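Putative alpha-L-fucosidase (Bacteroides thetaiotaomicron, PDB 4H41) is a putative alpha-L-fucosidase that may remove fucose from host glycans. Local coordinates at residues S76-K80 with S123-D128; F116-Y121 with F157-S163; G130-I136 with T170-A176; E135-K140 with A179-Q183; G164-R168 with S196-D200. The contacts are given in a common frame with arbitrary orientation. Residue numbers count along the deposited sequence, not the author numbering.

How the contacts relate
All five contacts lie in one eight-stranded parallel beta/alpha (TIM) barrel. Contact 2 joins the neighbouring barrel strands 115-119 and 157-162. Contacts 1 and 5 join loops at the C-terminal ends of barrel strands; their centres are about 16 Å apart. Contact 3 pairs the loop before helix 136-151 with the start of helix 173-187. Contact 4 continues along the same two helices, about 10 Å away between centres, and shares Glu135 and Ile136 with contact 3. Along the chain, contact 2 alternates with contacts 1, 3 and 4, while contact 5 opens after contact 2 closes. Together they tie consecutive beta/alpha units of the barrel from strand to loop to helix.

Contact 1 (S76-K80 with S123-D128); sequences SGYRK and SGRYWD
Residues 76-80 form a loop with a short strand at Gly77-Tyr78. Residues 123-128 run from a turn into a helix that begins at Arg125, with Gly124 at the N-cap position. The nearest CA pair is Arg79 to Ser123, 4.5 Å. Arg79 has positive phi (55°). Its side chain (m, t, t, chi4 -89°) reaches along the turn to Asp128 (chi1 m). The salt bridge has two hydrogen bonds: Arg79 NH1 to Asp128 OD2, 3.0 Å, and Arg79 NH2 to Asp128 OD1, 3.0 Å. The third donor, Arg79 NE, bonds Tyr78 OH at 3.0 Å, so both carboxylate oxygens and all three guanidinium nitrogens are engaged. Gly124 CA lies over a guanidinium face, 3.6 Å from Arg79 NH1. A CB there would clash. Tyr78 CE1 packs on Trp127 CD1 at 4.2 Å, while Trp127 NE1 bonds Asp122. Asp128 N bonds Gly124 O at 3.0 Å, the first turn of the helix. Such loops after barrel strands form the rim of a TIM barrel. Arg79 O accepts from Tyr121 OH, and Ser76 OG bonds Gly119 O at the end of strand 115-119. On the other side of helix 125-129, Arg125 forms a salt bridge with Asp138 of helix 136-151.

Contact 2 (F116-Y121 with F157-S163); sequences FYFGLY and FGGWYIS
Strands 116-119 and 157-162 run parallel, with axes 4.1 Å apart at closest and directions 32° apart. Phe116 pairs with Phe157, Phe118 with Trp160 and Gly119 with Tyr161. Four backbone bonds set the register: Gly158 N to Phe116 O 2.8 Å, Phe118 N to Gly159 O 2.9 Å, Tyr161 N to Phe118 O 2.8 Å, and Leu120 N to Tyr161 O 3.0 Å. Gly159 leaves a hollow for the Tyr117 ring (chi1 m). Gly159 CA sits 3.8 Å from the centroid of the Tyr117 ring, a CH-pi contact over the face. On the opposite face, Phe118 (t) packs against both Phe157 and Trp160: Phe118 CB is 3.6 Å from Phe157 CZ, and Phe118 CD2 3.8 Å from Trp160 CZ3. Leu120 (m, t) fills the next gap, with CD2 4.1 Å from Trp160 CE3 and CD1 4.2 Å from Ile162 CG1. In this TIM barrel wall, the face of Phe118 and Trp160 packs under helices 101-111 and 136-151; that of Tyr117 and Tyr161 looks inward. Ser163 OG donates to Leu120 O at 2.7 Å, and a water links Ser163 OG to Tyr121 O. The contact is thus apolar between wall and helices, with polar groups at the strands' C-terminal end.

Contact 3 (G130-I136 with T170-A176); sequences GDLSWEI and TKGAIDA. With NA (sodium ion), chain Q.
The loop 130-136, helical in backbone angles at 132-135, lies beside the start of helix 173-187. Nearest CA pairs are Asp131-Lys171 4.9 Å, Ser133-Gly172 4.6 Å and Leu132-Ala173 5.1 Å. One direct hydrogen bond crosses: Leu132 N to Lys171 O, 3.0 Å. Two waters add bridges, Gly130 O to Lys171 N and Asp131 OD2 to Lys171 NZ, the last leg weak. Asp131 OD1 accepts from Ser133 N (2.9 Å), an Asx turn, and from Ser133 OG (2.6 Å). Leu132 (t, p) touches Ala173 (CD2 to CB 3.8 Å) and Ala176 (CG to CB 3.8 Å), and Ile136 CG1 lies 4.1 Å from Ala176 CB. Gly172, the N-cap residue, has positive phi; a CB would clash with Asp131 and Ser133. Ser133 OG also binds a sodium ion at 2.4 Å, with four further ligands from outside these segments. This junction links successive beta/alpha units of the barrel. An apolar interior thus backs a polar edge, which holds the ion and a polyether probably from the crystallisation liquor.

Contact 4 (E135-K140 with A179-Q183); sequences EIEDNK and AMGKQ
Helix segments 136-140 and 179-183 (of helices 136-151 and 173-187) run side by side, with axes 10.3 Å apart at closest and directions 13° apart. Nearest CA pairs are Ile136-Met180, 6.5 Å, and Lys140-Gln183, 7.5 Å. Segment 135-140 opens at Glu135. Glu135 O lies 4.1 Å from SE of Met180, a selenomethionine (m, t, m), and accepts from Asn139 ND2 at 3.0 Å. The Glu135 carboxylate turns away, to the backbone N of Ser123 and Tyr126. Next, Ile136 CG2 (chi m, t) packs on Ala179 CB at 4.1 Å, and Ile136 CA is 4.5 Å from Met180 SE. Ile136 O takes a water at 3.0 Å, which also reaches Gln183 OE1 by a weak 3.3 Å bond. These are neighbouring outer helices of a TIM barrel, each following its strand in the beta/alpha repeat, so they point the same way; strand 157-162 lies between them in sequence. Asn139 (chi1 m) points toward helix 179-183, and its ND2 is 4.1 Å from Met180 SE. Its OD1 accepts from Tyr121 N, just after strand 115-119. Last comes Lys140, whose N bonds Ile136 O at 3.1 Å. Lys140 O accepts from Gln183 NE2 at 2.9 Å and 170°, the one direct hydrogen bond between the two segments. An extended Gln183 side chain (t, t) makes this reach. Lys140 CG also lies 3.9 Å from Gln183 OE1.

Contact 5 (G164-R168 with S196-D200); sequences GEISR and SPWID
Two irregular loops, 164-168 and 196-200, run in roughly the same direction, 37° apart end to end. Nearest CA pairs are Glu165-Pro197, 5.0 Å, and Ser167-Trp198, 4.8 Å. Trp198 (chi1 p) has the most buried surface. Trp198 N donates to Ile166 O at 3.0 Å, and its ring lies along residues 165-167. Ser167 sits over that ring: Ser167 CB is 3.4 Å from the centroid of the five-membered ring of Trp198, a CH-pi contact. Glu165 O meets the ring edge, 3.5 Å from Trp198 CZ3. Asp200 (chi1 t) is the third main residue. Asp200 OD2 takes Arg168 NH1 in a 2.8 Å salt bridge, and its OD1 pairs with Arg213. One water joins Ser167 OG, Trp198 NE1 and Asp200 OD1; another joins Ser167 O to Asp200 N. The Glu165 carboxylate bonds Gln243 and an unidentified molecule, probably from the crystallisation liquor. These loops follow strands 157-162 and 193-195 at the C-terminal end of a TIM barrel, where such enzymes typically keep their active site.

Contact 1 (S76-K80 with S123-D128)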
# COMPACT_ATOMS: atom_id res chain seq x y z
N SER B 76 24.57 2.73 7.24
CA SER B 76 25.08 4.06 7.06
C SER B 76 25.12 4.52 5.60
O SER B 76 25.16 5.73 5.33
CB SER B 76 26.46 4.19 7.70
OG SER B 76 27.37 3.23 7.21
N GLY B 77 25.04 3.58 4.70
CA GLY B 77 24.77 3.84 3.31
C GLY B 77 24.28 2.60 2.60
O GLY B 77 24.41 1.47 3.11
N TYR B 78 23.68 2.81 1.47
CA TYR B 78 23.21 1.72 0.62
C TYR B 78 23.50 2.12 -0.82
O TYR B 78 22.89 3.07 -1.33
CB TYR B 78 21.75 1.41 0.87
CG TYR B 78 21.24 0.34 -0.06
CD1 TYR B 78 21.91 -0.88 -0.19
CD2 TYR B 78 20.14 0.56 -0.88
CE1 TYR B 78 21.47 -1.85 -1.08
CE2 TYR B 78 19.69 -0.41 -1.77
CZ TYR B 78 20.37 -1.61 -1.88
OH TYR B 78 20.01 -2.55 -2.79
N ARG B 79 24.45 1.43 -1.45
CA ARG B 79 24.89 1.75 -2.82
C ARG B 79 25.30 3.24 -2.85
O ARG B 79 26.18 3.61 -2.07
CB ARG B 79 23.83 1.37 -3.85
CG ARG B 79 23.54 -0.13 -3.89
CD ARG B 79 22.54 -0.49 -4.97
NE ARG B 79 22.09 -1.88 -4.88
CZ ARG B 79 22.66 -2.94 -5.45
NH1 ARG B 79 23.75 -2.81 -6.17
NH2 ARG B 79 22.14 -4.15 -5.27
N LYS B 80 24.67 4.12 -3.67
CA LYS B 80 25.13 5.53 -3.73
C LYS B 80 24.46 6.47 -2.71
O LYS B 80 24.83 7.63 -2.63
CB LYS B 80 24.98 6.08 -5.13
CG LYS B 80 25.95 5.39 -6.09
CD LYS B 80 26.03 6.07 -7.45
CE LYS B 80 27.23 5.58 -8.22
NZ LYS B 80 27.38 6.26 -9.53
N SER B 123 27.27 -1.88 0.25
CA SER B 123 27.63 -1.42 -1.11
C SER B 123 26.75 -1.94 -2.23
O SER B 123 26.87 -1.43 -3.34
CB SER B 123 29.07 -1.82 -1.45
OG SER B 123 29.17 -3.19 -1.79
N GLY B 124 25.98 -2.98 -1.98
CA GLY B 124 25.18 -3.65 -3.00
C GLY B 124 25.89 -4.82 -3.66
O GLY B 124 25.24 -5.65 -4.28
N ARG B 125 27.23 -4.93 -3.50
CA ARG B 125 28.03 -5.97 -4.14
C ARG B 125 27.68 -7.36 -3.62
O ARG B 125 27.60 -8.30 -4.41
CB ARG B 125 29.53 -5.72 -3.93
CG ARG B 125 30.04 -4.53 -4.72
CD ARG B 125 31.55 -4.34 -4.56
NE ARG B 125 31.94 -2.99 -4.95
CZ ARG B 125 32.14 -1.95 -4.13
NH1 ARG B 125 32.04 -2.10 -2.82
NH2 ARG B 125 32.47 -0.76 -4.63
N TYR B 126 27.47 -7.50 -2.31
CA TYR B 126 27.04 -8.77 -1.76
C TYR B 126 25.66 -9.15 -2.34
O TYR B 126 25.46 -10.28 -2.80
CB TYR B 126 27.00 -8.72 -0.22
CG TYR B 126 26.03 -9.71 0.39
CD1 TYR B 126 26.22 -11.08 0.25
CD2 TYR B 126 24.94 -9.28 1.13
CE1 TYR B 126 25.34 -12.00 0.82
CE2 TYR B 126 24.05 -10.19 1.70
CZ TYR B 126 24.27 -11.55 1.57
OH TYR B 126 23.41 -12.49 2.10
N TRP B 127 24.71 -8.21 -2.34
CA TRP B 127 23.37 -8.52 -2.89
C TRP B 127 23.44 -8.94 -4.37
O TRP B 127 22.70 -9.81 -4.79
CB TRP B 127 22.43 -7.33 -2.74
CG TRP B 127 22.10 -7.03 -1.30
CD1 TRP B 127 22.38 -5.88 -0.63
CD2 TRP B 127 21.49 -7.92 -0.36
NE1 TRP B 127 21.96 -5.98 0.67
CE2 TRP B 127 21.44 -7.24 0.88
CE3 TRP B 127 20.96 -9.23 -0.44
CZ2 TRP B 127 20.90 -7.82 2.03
CZ3 TRP B 127 20.40 -9.79 0.71
CH2 TRP B 127 20.31 -9.06 1.90
N ASP B 128 24.36 -8.36 -5.13
CA ASP B 128 24.51 -8.68 -6.55
C ASP B 128 25.29 -9.98 -6.83
O ASP B 128 25.22 -10.46 -7.95
CB ASP B 128 25.19 -7.52 -7.27
CG ASP B 128 24.35 -6.26 -7.32
OD1 ASP B 128 23.14 -6.35 -7.01
OD2 ASP B 128 24.91 -5.17 -7.56

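Contact 2 (F116-Y121 with F157-S163)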
# COMPACT_ATOMS: atom_id res chain seq x y z
N PHE B 116 23.11 4.57 20.86
CA PHE B 116 23.03 4.55 19.41
C PHE B 116 24.01 3.50 18.88
O PHE B 116 25.18 3.50 19.27
CB PHE B 116 23.36 5.95 18.84
CG PHE B 116 23.49 5.99 17.33
CD1 PHE B 116 24.73 5.84 16.72
CD2 PHE B 116 22.39 6.22 16.53
CE1 PHE B 116 24.86 5.96 15.34
CE2 PHE B 116 22.52 6.28 15.14
CZ PHE B 116 23.76 6.20 14.57
N TYR B 117 23.52 2.63 17.98
CA TYR B 117 24.33 1.65 17.26
C TYR B 117 24.45 2.10 15.80
O TYR B 117 23.45 2.37 15.16
CB TYR B 117 23.74 0.24 17.30
CG TYR B 117 24.00 -0.51 18.57
CD1 TYR B 117 23.51 -0.06 19.79
CD2 TYR B 117 24.64 -1.75 18.55
CE1 TYR B 117 23.70 -0.79 20.97
CE2 TYR B 117 24.84 -2.48 19.71
CZ TYR B 117 24.33 -2.02 20.91
OH TYR B 117 24.50 -2.74 22.06
N PHE B 118 25.67 2.07 15.27
CA PHE B 118 25.99 2.48 13.91
C PHE B 118 25.96 1.28 12.97
O PHE B 118 26.74 0.36 13.13
CB PHE B 118 27.40 3.12 13.90
CG PHE B 118 27.79 3.63 12.54
CD1 PHE B 118 27.42 4.90 12.13
CD2 PHE B 118 28.49 2.83 11.65
CE1 PHE B 118 27.78 5.38 10.88
CE2 PHE B 118 28.88 3.31 10.40
CZ PHE B 118 28.54 4.58 10.03
N GLY B 119 25.07 1.30 11.99
CA GLY B 119 25.00 0.25 10.99
C GLY B 119 26.06 0.41 9.92
O GLY B 119 26.23 1.50 9.35
N LEU B 120 26.73 -0.68 9.57
CA LEU B 120 27.78 -0.62 8.56
C LEU B 120 27.21 -0.36 7.17
O LEU B 120 26.02 -0.54 6.90
CB LEU B 120 28.62 -1.91 8.58
CG LEU B 120 29.40 -2.18 9.88
CD1 LEU B 120 30.34 -3.34 9.71
CD2 LEU B 120 30.17 -0.91 10.33
N TYR B 121 28.10 0.08 6.29
CA TYR B 121 27.76 0.43 4.93
C TYR B 121 27.43 -0.83 4.11
O TYR B 121 28.11 -1.85 4.24
CB TYR B 121 28.93 1.21 4.30
CG TYR B 121 28.76 1.51 2.83
CD1 TYR B 121 27.78 2.40 2.39
CD2 TYR B 121 29.53 0.87 1.87
CE1 TYR B 121 27.60 2.67 1.03
CE2 TYR B 121 29.35 1.12 0.51
CZ TYR B 121 28.37 2.00 0.10
OH TYR B 121 28.21 2.16 -1.25
N PHE B 157 27.28 7.29 21.14
CA PHE B 157 27.78 6.26 20.22
C PHE B 157 28.14 5.03 21.04
O PHE B 157 29.19 5.01 21.70
CB PHE B 157 28.98 6.79 19.42
CG PHE B 157 29.31 5.96 18.19
CD1 PHE B 157 29.83 4.68 18.31
CD2 PHE B 157 29.18 6.50 16.92
CE1 PHE B 157 30.15 3.93 17.18
CE2 PHE B 157 29.54 5.76 15.79
CZ PHE B 157 30.02 4.48 15.93
N GLY B 158 27.29 4.01 21.03
CA GLY B 158 27.43 2.87 21.91
C GLY B 158 27.61 1.50 21.34
O GLY B 158 27.67 0.54 22.11
N GLY B 159 27.65 1.38 20.04
CA GLY B 159 27.74 0.08 19.42
C GLY B 159 27.72 0.10 17.92
O GLY B 159 27.55 1.15 17.30
N TRP B 160 27.90 -1.09 17.35
CA TRP B 160 27.97 -1.31 15.92
C TRP B 160 27.00 -2.38 15.49
O TRP B 160 26.88 -3.41 16.15
CB TRP B 160 29.38 -1.76 15.54
CG TRP B 160 30.47 -0.85 16.01
CD1 TRP B 160 31.12 -0.90 17.20
CD2 TRP B 160 31.05 0.24 15.28
NE1 TRP B 160 32.14 0.03 17.22
CE2 TRP B 160 32.10 0.77 16.06
CE3 TRP B 160 30.79 0.82 14.02
CZ2 TRP B 160 32.89 1.84 15.64
CZ3 TRP B 160 31.62 1.86 13.58
CH2 TRP B 160 32.65 2.36 14.39
N TYR B 161 26.33 -2.16 14.37
CA TYR B 161 25.43 -3.14 13.79
C TYR B 161 26.09 -3.61 12.50
O TYR B 161 26.32 -2.80 11.59
CB TYR B 161 24.02 -2.57 13.58
CG TYR B 161 23.18 -3.46 12.70
CD1 TYR B 161 22.91 -4.78 13.07
CD2 TYR B 161 22.73 -3.03 11.46
CE1 TYR B 161 22.18 -5.62 12.24
CE2 TYR B 161 21.96 -3.85 10.65
CZ TYR B 161 21.72 -5.17 11.02
OH TYR B 161 21.05 -6.04 10.22
N ILE B 162 26.41 -4.90 12.42
CA ILE B 162 27.04 -5.49 11.22
C ILE B 162 25.89 -5.85 10.30
O ILE B 162 25.17 -6.83 10.53
CB ILE B 162 27.96 -6.66 11.63
CG1 ILE B 162 29.07 -6.16 12.59
CG2 ILE B 162 28.57 -7.33 10.40
CD1 ILE B 162 29.70 -7.23 13.39
N SER B 163 25.64 -4.98 9.32
CA SER B 163 24.43 -4.96 8.50
C SER B 163 24.37 -5.96 7.35
O SER B 163 23.31 -6.04 6.70
CB SER B 163 24.20 -3.54 7.96
OG SER B 163 25.34 -3.12 7.24
O HOH W 1 26.89 -4.32 5.03

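Contact 3 (G130-I136 with T170-A176)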
# COMPACT_ATOMS: atom_id res chain seq x y z
N GLY B 130 26.21 -12.64 -3.95
CA GLY B 130 26.07 -13.68 -2.94
C GLY B 130 27.31 -13.87 -2.11
O GLY B 130 27.32 -14.73 -1.23
N ASP B 131 28.36 -13.04 -2.33
CA ASP B 131 29.62 -13.17 -1.59
C ASP B 131 29.73 -11.99 -0.64
O ASP B 131 29.93 -10.85 -1.07
CB ASP B 131 30.80 -13.25 -2.56
CG ASP B 131 32.18 -13.34 -1.94
OD1 ASP B 131 32.30 -13.09 -0.74
OD2 ASP B 131 33.13 -13.63 -2.67
N LEU B 132 29.60 -12.25 0.66
CA LEU B 132 29.60 -11.16 1.64
C LEU B 132 30.96 -10.52 1.84
O LEU B 132 31.01 -9.38 2.32
CB LEU B 132 29.07 -11.66 3.00
CG LEU B 132 28.71 -10.60 4.06
CD1 LEU B 132 27.80 -9.54 3.53
CD2 LEU B 132 28.07 -11.26 5.26
N SER B 133 32.05 -11.18 1.42
CA SER B 133 33.40 -10.64 1.61
C SER B 133 33.60 -9.34 0.80
O SER B 133 34.50 -8.58 1.15
CB SER B 133 34.46 -11.70 1.31
OG SER B 133 34.55 -11.98 -0.07
N TRP B 134 32.75 -9.05 -0.23
CA TRP B 134 32.82 -7.78 -0.98
C TRP B 134 32.53 -6.57 -0.10
O TRP B 134 32.93 -5.46 -0.45
CB TRP B 134 31.81 -7.74 -2.14
CG TRP B 134 32.16 -8.60 -3.29
CD1 TRP B 134 31.48 -9.70 -3.73
CD2 TRP B 134 33.21 -8.38 -4.24
NE1 TRP B 134 32.11 -10.23 -4.83
CE2 TRP B 134 33.17 -9.44 -5.17
CE3 TRP B 134 34.20 -7.40 -4.37
CZ2 TRP B 134 34.07 -9.53 -6.23
CZ3 TRP B 134 35.11 -7.50 -5.42
CH2 TRP B 134 35.09 -8.60 -6.29
N GLU B 135 31.83 -6.74 1.04
CA GLU B 135 31.46 -5.61 1.89
C GLU B 135 32.57 -5.16 2.82
O GLU B 135 32.46 -4.10 3.45
CB GLU B 135 30.22 -5.99 2.69
CG GLU B 135 29.00 -6.30 1.81
CD GLU B 135 28.62 -5.16 0.89
OE1 GLU B 135 28.86 -3.99 1.26
OE2 GLU B 135 28.23 -5.43 -0.27
N ILE B 136 33.64 -5.93 2.93
CA ILE B 136 34.71 -5.60 3.86
C ILE B 136 35.43 -4.29 3.50
O ILE B 136 35.62 -3.46 4.38
CB ILE B 136 35.75 -6.74 3.94
CG1 ILE B 136 35.11 -8.08 4.43
CG2 ILE B 136 36.90 -6.34 4.90
CD1 ILE B 136 35.97 -9.26 4.17
N THR B 170 26.97 -18.92 3.84
CA THR B 170 27.12 -17.93 2.75
C THR B 170 28.59 -17.73 2.44
O THR B 170 29.40 -17.58 3.36
CB THR B 170 26.47 -16.61 3.20
OG1 THR B 170 25.06 -16.78 3.25
CG2 THR B 170 26.77 -15.43 2.27
N LYS B 171 28.93 -17.66 1.14
CA LYS B 171 30.30 -17.44 0.70
C LYS B 171 30.83 -16.15 1.32
O LYS B 171 30.17 -15.11 1.26
CB LYS B 171 30.31 -17.36 -0.83
CG LYS B 171 31.69 -17.22 -1.43
CD LYS B 171 31.63 -17.36 -2.95
CE LYS B 171 32.99 -17.51 -3.54
NZ LYS B 171 32.93 -17.60 -5.03
N GLY B 172 31.98 -16.26 1.97
CA GLY B 172 32.65 -15.12 2.58
C GLY B 172 32.03 -14.51 3.82
O GLY B 172 32.59 -13.55 4.35
N ALA B 173 30.90 -15.03 4.32
CA ALA B 173 30.21 -14.40 5.47
C ALA B 173 31.01 -14.50 6.76
O ALA B 173 31.11 -13.50 7.49
CB ALA B 173 28.83 -15.01 5.68
N ILE B 174 31.57 -15.67 7.06
CA ILE B 174 32.30 -15.85 8.31
C ILE B 174 33.53 -14.91 8.33
O ILE B 174 33.75 -14.18 9.29
CB ILE B 174 32.69 -17.33 8.57
CG1 ILE B 174 31.45 -18.16 8.91
CG2 ILE B 174 33.71 -17.43 9.71
CD1 ILE B 174 31.66 -19.68 8.88
N ASP B 175 34.24 -14.85 7.22
CA ASP B 175 35.40 -13.97 7.07
C ASP B 175 35.00 -12.51 7.14
O ASP B 175 35.70 -11.70 7.75
CB ASP B 175 36.17 -14.29 5.77
CG ASP B 175 36.89 -15.64 5.88
OD1 ASP B 175 37.55 -15.89 6.93
OD2 ASP B 175 36.84 -16.41 4.92
N ALA B 176 33.85 -12.18 6.55
CA ALA B 176 33.37 -10.80 6.55
C ALA B 176 33.00 -10.34 7.93
O ALA B 176 33.38 -9.26 8.34
CB ALA B 176 32.19 -10.64 5.61
NA NA Q . 36.86 -12.66 -0.44
O HOH W 2 26.82 -17.82 -0.89
O HOH W 3 32.84 -14.35 -5.18

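Contact 4 (E135-K140 with A179-Q183)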
# COMPACT_ATOMS: atom_id res chain seq x y z
N GLU B 135 31.83 -6.74 1.04
CA GLU B 135 31.46 -5.61 1.89
C GLU B 135 32.57 -5.16 2.82
O GLU B 135 32.46 -4.10 3.45
CB GLU B 135 30.22 -5.99 2.69
CG GLU B 135 29.00 -6.30 1.81
CD GLU B 135 28.62 -5.16 0.89
OE1 GLU B 135 28.86 -3.99 1.26
OE2 GLU B 135 28.23 -5.43 -0.27
N ILE B 136 33.64 -5.93 2.93
CA ILE B 136 34.71 -5.60 3.86
C ILE B 136 35.43 -4.29 3.50
O ILE B 136 35.62 -3.46 4.38
CB ILE B 136 35.75 -6.74 3.94
CG1 ILE B 136 35.11 -8.08 4.43
CG2 ILE B 136 36.90 -6.34 4.90
CD1 ILE B 136 35.97 -9.26 4.17
N GLU B 137 35.88 -4.14 2.24
CA GLU B 137 36.76 -3.04 1.87
C GLU B 137 36.21 -1.65 2.14
O GLU B 137 36.91 -0.86 2.78
CB GLU B 137 37.19 -3.13 0.41
CG GLU B 137 38.33 -2.17 0.07
CD GLU B 137 39.17 -2.57 -1.12
OE1 GLU B 137 38.60 -3.13 -2.08
OE2 GLU B 137 40.39 -2.30 -1.10
N ASP B 138 35.02 -1.32 1.68
CA ASP B 138 34.46 0.04 1.93
C ASP B 138 34.27 0.28 3.41
O ASP B 138 34.50 1.39 3.87
CB ASP B 138 33.13 0.26 1.21
CG ASP B 138 33.21 0.32 -0.31
OD1 ASP B 138 34.27 0.69 -0.84
OD2 ASP B 138 32.27 -0.12 -0.95
N ASN B 139 33.88 -0.77 4.17
CA ASN B 139 33.69 -0.59 5.60
C ASN B 139 35.01 -0.36 6.32
O ASN B 139 34.97 0.29 7.35
CB ASN B 139 32.92 -1.71 6.23
CG ASN B 139 31.45 -1.49 6.04
OD1 ASN B 139 30.88 -0.49 6.54
ND2 ASN B 139 30.84 -2.31 5.22
N LYS B 140 36.18 -0.78 5.77
CA LYS B 140 37.45 -0.42 6.39
C LYS B 140 37.60 1.10 6.49
O LYS B 140 38.07 1.61 7.51
CB LYS B 140 38.66 -1.00 5.65
CG LYS B 140 38.69 -2.50 5.61
CD LYS B 140 40.06 -3.01 5.27
CE LYS B 140 39.99 -4.49 5.02
NZ LYS B 140 41.33 -5.14 4.98
N ALA B 179 36.14 -9.89 10.09
CA ALA B 179 36.92 -8.69 9.77
C ALA B 179 36.24 -7.43 10.23
O ALA B 179 36.88 -6.55 10.81
CB ALA B 179 37.20 -8.62 8.28
N MSE B 180 34.95 -7.33 9.98
CA MSE B 180 34.20 -6.11 10.34
C MSE B 180 34.03 -6.01 11.83
O MSE B 180 34.31 -4.95 12.37
CB MSE B 180 32.85 -6.10 9.59
CG MSE B 180 33.07 -5.94 8.09
SE MSE B 180 31.49 -5.96 6.93
CE MSE B 180 30.66 -7.62 7.55
N GLY B 181 33.69 -7.11 12.50
CA GLY B 181 33.60 -7.09 13.96
C GLY B 181 34.90 -6.73 14.63
O GLY B 181 34.91 -5.94 15.57
N LYS B 182 36.00 -7.30 14.15
CA LYS B 182 37.32 -7.00 14.75
C LYS B 182 37.67 -5.52 14.59
O LYS B 182 38.18 -4.92 15.54
CB LYS B 182 38.41 -7.85 14.11
CG LYS B 182 39.79 -7.56 14.72
CD LYS B 182 40.83 -8.57 14.37
CE LYS B 182 42.23 -8.07 14.74
NZ LYS B 182 42.37 -7.86 16.21
N GLN B 183 37.47 -4.94 13.41
CA GLN B 183 37.82 -3.53 13.21
C GLN B 183 36.96 -2.63 14.08
O GLN B 183 37.46 -1.72 14.70
CB GLN B 183 37.71 -3.11 11.77
CG GLN B 183 38.42 -1.77 11.52
CD GLN B 183 38.18 -1.24 10.16
OE1 GLN B 183 37.59 -1.91 9.31
NE2 GLN B 183 38.54 0.04 9.94
O HOH W 4 35.83 -3.89 7.32

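Contact 5 (G164-R168 with S196-D200)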
# COMPACT_ATOMS: atom_id res chain seq x y z
N GLY B 164 25.41 -6.75 7.14
CA GLY B 164 25.40 -7.80 6.13
C GLY B 164 24.46 -8.93 6.51
O GLY B 164 24.79 -9.72 7.40
N GLU B 165 23.26 -8.98 5.91
CA GLU B 165 22.24 -9.97 6.28
C GLU B 165 22.35 -11.28 5.53
O GLU B 165 22.37 -11.28 4.31
CB GLU B 165 20.82 -9.44 6.03
CG GLU B 165 20.35 -8.34 6.93
CD GLU B 165 19.00 -7.81 6.48
OE1 GLU B 165 18.08 -8.62 6.20
OE2 GLU B 165 18.88 -6.57 6.37
N ILE B 166 22.28 -12.40 6.26
CA ILE B 166 22.26 -13.74 5.70
C ILE B 166 21.22 -14.56 6.45
O ILE B 166 20.75 -14.15 7.51
CB ILE B 166 23.66 -14.42 5.79
CG1 ILE B 166 24.07 -14.78 7.25
CG2 ILE B 166 24.74 -13.58 5.10
CD1 ILE B 166 25.32 -15.64 7.39
N SER B 167 20.89 -15.74 5.92
CA SER B 167 20.08 -16.73 6.61
C SER B 167 20.71 -18.11 6.65
O SER B 167 20.33 -18.91 7.49
CB SER B 167 18.70 -16.85 5.97
OG SER B 167 18.77 -17.36 4.66
N ARG B 168 21.59 -18.42 5.69
CA ARG B 168 22.21 -19.72 5.54
C ARG B 168 23.72 -19.59 5.39
O ARG B 168 24.22 -18.47 5.20
CB ARG B 168 21.65 -20.38 4.26
CG ARG B 168 20.13 -20.63 4.25
CD ARG B 168 19.70 -21.67 5.25
NE ARG B 168 20.28 -22.98 4.94
CZ ARG B 168 19.72 -23.92 4.19
NH1 ARG B 168 18.53 -23.72 3.64
NH2 ARG B 168 20.35 -25.07 3.98
N SER B 196 21.87 -9.20 12.59
CA SER B 196 20.43 -9.49 12.55
C SER B 196 20.11 -10.30 11.27
O SER B 196 19.57 -9.79 10.28
CB SER B 196 19.58 -8.22 12.64
OG SER B 196 18.21 -8.60 12.77
N PRO B 197 20.51 -11.57 11.28
CA PRO B 197 20.21 -12.46 10.14
C PRO B 197 18.72 -12.83 10.13
O PRO B 197 17.98 -12.38 10.99
CB PRO B 197 21.08 -13.68 10.42
CG PRO B 197 21.18 -13.72 11.93
CD PRO B 197 21.18 -12.31 12.37
N TRP B 198 18.30 -13.66 9.19
CA TRP B 198 16.91 -14.13 9.13
C TRP B 198 16.92 -15.66 9.05
O TRP B 198 17.98 -16.26 8.88
CB TRP B 198 16.11 -13.46 7.99
CG TRP B 198 16.34 -13.98 6.61
CD1 TRP B 198 15.60 -14.91 5.96
CD2 TRP B 198 17.27 -13.46 5.65
NE1 TRP B 198 16.08 -15.10 4.68
CE2 TRP B 198 17.08 -14.19 4.45
CE3 TRP B 198 18.31 -12.52 5.70
CZ2 TRP B 198 17.91 -14.03 3.34
CZ3 TRP B 198 19.08 -12.32 4.58
CH2 TRP B 198 18.92 -13.09 3.43
N ILE B 199 15.78 -16.28 9.30
CA ILE B 199 15.62 -17.74 9.26
C ILE B 199 15.10 -18.08 7.88
O ILE B 199 14.14 -17.47 7.44
CB ILE B 199 14.70 -18.29 10.38
CG1 ILE B 199 15.21 -17.84 11.77
CG2 ILE B 199 14.58 -19.82 10.26
CD1 ILE B 199 14.21 -17.99 12.88
N ASP B 200 15.67 -19.07 7.23
CA ASP B 200 15.26 -19.44 5.86
C ASP B 200 13.97 -20.30 5.87
O ASP B 200 13.95 -21.45 5.40
CB ASP B 200 16.42 -20.20 5.21
CG ASP B 200 16.22 -20.54 3.76
OD1 ASP B 200 15.58 -19.73 3.04
OD2 ASP B 200 16.70 -21.61 3.34
O HOH W 5 17.97 -20.29 8.40
O HOH W 6 16.43 -17.24 2.84